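Local coordinates for protein putative alpha-ketoglutarate-dependent taurine dioxygenase (Burkholderia xenovorans, PDB 5HSX) that probably acts as an iron- and 2-oxoglutarate-dependent dioxygenase of the TfdA/TauD family in the cupin clan, at residues V201-V209 with P298-I309. Sequence-based numbering, arbitrary orientation.
Sequences VTEHPLVRV and PVGPDGTQSVAI
Pro298 lays its ring over one face of the Arg208 guanidinium, CG 3.6 Å above the plane and centred on it. The contact is an antiparallel strand pairing in a small sheet of this TauD/TfdA-type dioxygenase: strand 200-209, broken near Leu206, pairs with strand 307-310 before the break, while Pro298 to Pro301 lies along the break and the second half, and Ser306 reaches His204. With CG anti to the backbone N (chi1 180°) and the chain extended on to NE, the aliphatic part of Arg208 runs past Pro298 CB. At the guanidinium edge NE donates to a water, which takes a second hydrogen bond from Val299 N and gives one to Val209 O, so a single molecule ties both segments. Nearby, Val209 N donates to Val299 O almost straight, 2.9 Å and 173°.

In the regular part, Glu203 and Val307 form a hydrogen-bonded pair, and Thr202 and Ala308 the adjoining non-hydrogen-bonded one. Ile309 N donates to Val201 O at 2.8 Å, and the Ile309 side chain lies obliquely against Val201, whose CG1 is turned anti to the backbone N (chi1 -176°) and sits 3.9 Å from Ile309 CB. The extended Glu203 chain carries OE2 to a salt bridge with Arg174 NE; Arg174 also binds the carbonyls of Thr304 and Gln305, linking strand 174-179 to the loop.

Just before the break, Pro205 CB packs on Gly300 CA; past it, the Pro301 ring crosses Val207 at about a right angle, CG 3.8 Å from Val207 CG1. A type I turn runs from Gly300 to Gly303, and Asp302 OD1 accepts from Thr304 N, an Asx turn that follows on from it. The buried His204 ring has Thr202 CG2 over one face, toward the rim; near its plane, ND1 shares a hydrogen bond with Ser306 OG at 2.6 Å.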
loop_
_atom_site.group_PDB
_atom_site.type_symbol
_atom_site.label_atom_id
_atom_site.label_comp_id
_atom_site.label_asym_id
_atom_site.label_seq_id
_atom_site.Cartn_x
_atom_site.Cartn_y
_atom_site.Cartn_z
ATOM N N VAL B 201 21.233 21.431 3.882
ATOM C CA VAL B 201 20.395 22.084 2.880
ATOM C C VAL B 201 21.054 21.894 1.521
ATOM O O VAL B 201 22.223 22.256 1.337
ATOM C CB VAL B 201 20.189 23.589 3.164
ATOM C CG1 VAL B 201 19.222 24.195 2.138
ATOM C CG2 VAL B 201 19.691 23.827 4.586
ATOM N N THR B 202 20.304 21.345 0.565
ATOM C CA THR B 202 20.816 21.053 -0.767
ATOM C C THR B 202 19.758 21.392 -1.805
ATOM O O THR B 202 18.564 21.162 -1.586
ATOM C CB THR B 202 21.225 19.576 -0.897
ATOM O OG1 THR B 202 22.305 19.304 0.006
ATOM C CG2 THR B 202 21.667 19.239 -2.328
ATOM N N GLU B 203 20.202 21.946 -2.929
ATOM C CA GLU B 203 19.343 22.164 -4.083
ATOM C C GLU B 203 19.531 21.003 -5.056
ATOM O O GLU B 203 20.640 20.777 -5.543
ATOM C CB GLU B 203 19.661 23.497 -4.769
ATOM C CG GLU B 203 18.724 23.789 -5.950
ATOM C CD GLU B 203 19.117 25.056 -6.701
ATOM O OE1 GLU B 203 19.137 26.142 -6.084
ATOM O OE2 GLU B 203 19.409 24.953 -7.904
ATOM N N HIS B 204 18.447 20.281 -5.339
ATOM C CA HIS B 204 18.438 19.147 -6.261
ATOM C C HIS B 204 17.550 19.440 -7.460
ATOM O O HIS B 204 16.606 20.234 -7.355
ATOM C CB HIS B 204 17.905 17.876 -5.578
ATOM C CG HIS B 204 18.876 17.226 -4.650
ATOM N ND1 HIS B 204 20.104 16.754 -5.060
ATOM C CD2 HIS B 204 18.783 16.941 -3.327
ATOM C CE1 HIS B 204 20.734 16.214 -4.027
ATOM N NE2 HIS B 204 19.949 16.308 -2.966
ATOM N N PRO B 205 17.797 18.794 -8.602
ATOM C CA PRO B 205 16.799 18.819 -9.676
ATOM C C PRO B 205 15.528 18.133 -9.212
ATOM O O PRO B 205 15.568 17.163 -8.450
ATOM C CB PRO B 205 17.472 18.036 -10.808
ATOM C CG PRO B 205 18.362 17.067 -10.080
ATOM C CD PRO B 205 18.890 17.842 -8.893
ATOM N N LEU B 206 14.385 18.647 -9.664
ATOM C CA LEU B 206 13.154 17.914 -9.399
ATOM C C LEU B 206 13.069 16.649 -10.241
ATOM O O LEU B 206 12.347 15.721 -9.873
ATOM C CB LEU B 206 11.932 18.802 -9.668
ATOM C CG LEU B 206 11.000 19.095 -8.503
ATOM C CD1 LEU B 206 11.764 19.746 -7.357
ATOM C CD2 LEU B 206 9.856 19.987 -8.995
ATOM N N VAL B 207 13.783 16.599 -11.366
ATOM C CA VAL B 207 13.849 15.419 -12.215
ATOM C C VAL B 207 15.299 14.951 -12.249
ATOM O O VAL B 207 16.182 15.678 -12.728
ATOM C CB VAL B 207 13.330 15.710 -13.632
ATOM C CG1 VAL B 207 13.457 14.477 -14.506
ATOM C CG2 VAL B 207 11.885 16.197 -13.571
ATOM N N ARG B 208 15.555 13.752 -11.725
ATOM C CA ARG B 208 16.915 13.226 -11.673
ATOM C C ARG B 208 17.140 12.239 -12.810
ATOM O O ARG B 208 16.407 11.251 -12.934
ATOM C CB ARG B 208 17.211 12.536 -10.337
ATOM C CG ARG B 208 18.644 11.992 -10.325
ATOM C CD ARG B 208 19.079 11.346 -8.992
ATOM N NE ARG B 208 20.497 10.985 -9.111
ATOM C CZ ARG B 208 21.253 10.486 -8.133
ATOM N NH1 ARG B 208 20.736 10.279 -6.928
ATOM N NH2 ARG B 208 22.528 10.192 -8.373
ATOM N N VAL B 209 18.178 12.486 -13.608
ATOM C CA VAL B 209 18.520 11.580 -14.699
ATOM C C VAL B 209 19.365 10.433 -14.160
ATOM O O VAL B 209 20.482 10.643 -13.674
ATOM C CB VAL B 209 19.251 12.324 -15.822
ATOM C CG1 VAL B 209 19.586 11.352 -16.926
ATOM C CG2 VAL B 209 18.371 13.465 -16.328
ATOM N N PRO B 298 23.509 14.172 -8.006
ATOM C CA PRO B 298 22.454 14.086 -9.030
ATOM C C PRO B 298 22.622 15.136 -10.120
ATOM O O PRO B 298 23.224 16.194 -9.921
ATOM C CB PRO B 298 21.165 14.330 -8.234
ATOM C CG PRO B 298 21.510 13.897 -6.828
ATOM C CD PRO B 298 22.946 14.326 -6.650
ATOM N N VAL B 299 22.058 14.830 -11.291
ATOM C CA VAL B 299 22.042 15.723 -12.442
ATOM C C VAL B 299 20.624 15.775 -12.990
ATOM O O VAL B 299 19.953 14.738 -13.069
ATOM C CB VAL B 299 23.016 15.241 -13.537
ATOM C CG1 VAL B 299 23.058 16.234 -14.654
ATOM C CG2 VAL B 299 24.402 14.992 -12.957
ATOM N N GLY B 300 20.172 16.968 -13.383
ATOM C CA GLY B 300 18.869 17.125 -13.999
ATOM C C GLY B 300 18.932 17.010 -15.511
ATOM O O GLY B 300 20.009 16.819 -16.107
ATOM N N PRO B 301 17.774 17.118 -16.171
ATOM C CA PRO B 301 17.748 16.963 -17.630
ATOM C C PRO B 301 18.619 17.964 -18.365
ATOM O O PRO B 301 19.140 17.634 -19.439
ATOM C CB PRO B 301 16.264 17.153 -17.972
ATOM C CG PRO B 301 15.566 16.652 -16.753
ATOM C CD PRO B 301 16.409 17.141 -15.597
ATOM N N ASP B 302 18.800 19.170 -17.825
ATOM C CA ASP B 302 19.642 20.171 -18.480
ATOM C C ASP B 302 21.121 20.033 -18.125
ATOM O O ASP B 302 21.929 20.875 -18.543
ATOM C CB ASP B 302 19.151 21.592 -18.144
ATOM C CG ASP B 302 19.403 21.988 -16.686
ATOM O OD1 ASP B 302 19.821 21.135 -15.884
ATOM O OD2 ASP B 302 19.149 23.160 -16.335
ATOM N N GLY B 303 21.501 18.999 -17.379
ATOM C CA GLY B 303 22.894 18.790 -17.030
ATOM C C GLY B 303 23.361 19.481 -15.766
ATOM O O GLY B 303 24.517 19.295 -15.374
ATOM N N THR B 304 22.506 20.265 -15.113
ATOM C CA THR B 304 22.902 20.994 -13.912
ATOM C C THR B 304 22.987 20.037 -12.726
ATOM O O THR B 304 22.001 19.375 -12.385
ATOM C CB THR B 304 21.909 22.118 -13.608
ATOM O OG1 THR B 304 21.709 22.915 -14.778
ATOM C CG2 THR B 304 22.451 23.010 -12.490
ATOM N N GLN B 305 24.158 19.982 -12.094
ATOM C CA GLN B 305 24.335 19.187 -10.884
ATOM C C GLN B 305 23.663 19.852 -9.697
ATOM O O GLN B 305 23.499 21.075 -9.657
ATOM C CB GLN B 305 25.817 19.038 -10.539
ATOM C CG GLN B 305 26.598 18.084 -11.378
ATOM C CD GLN B 305 28.042 18.017 -10.916
ATOM O OE1 GLN B 305 28.738 19.032 -10.873
ATOM N NE2 GLN B 305 28.489 16.831 -10.544
ATOM N N SER B 306 23.315 19.026 -8.705
ATOM C CA SER B 306 22.886 19.494 -7.395
ATOM C C SER B 306 23.959 20.378 -6.756
ATOM O O SER B 306 25.151 20.288 -7.072
ATOM C CB SER B 306 22.583 18.299 -6.484
ATOM O OG SER B 306 21.640 17.429 -7.095
ATOM N N VAL B 307 23.524 21.250 -5.846
ATOM C CA VAL B 307 24.396 22.228 -5.209
ATOM C C VAL B 307 24.177 22.168 -3.705
ATOM O O VAL B 307 23.050 22.329 -3.235
ATOM C CB VAL B 307 24.136 23.659 -5.721
ATOM C CG1 VAL B 307 25.059 24.654 -5.013
ATOM C CG2 VAL B 307 24.318 23.730 -7.220
ATOM N N ALA B 308 25.257 21.959 -2.954
ATOM C CA ALA B 308 25.180 22.065 -1.505
ATOM C C ALA B 308 25.017 23.521 -1.091
ATOM O O ALA B 308 25.733 24.400 -1.580
ATOM C CB ALA B 308 26.433 21.475 -0.861
ATOM N N ILE B 309 24.089 23.776 -0.176
ATOM C CA ILE B 309 23.858 25.107 0.371
ATOM C C ILE B 309 24.357 25.213 1.811
ATOM O O ILE B 309 25.052 26.167 2.170
ATOM C CB ILE B 309 22.365 25.492 0.270
ATOM C CG1 ILE B 309 21.914 25.451 -1.192
ATOM C CG2 ILE B 309 22.118 26.857 0.898
ATOM C CD1 ILE B 309 20.443 25.601 -1.351
HETATM O O HOH W 1 21.728 11.889 -11.565
#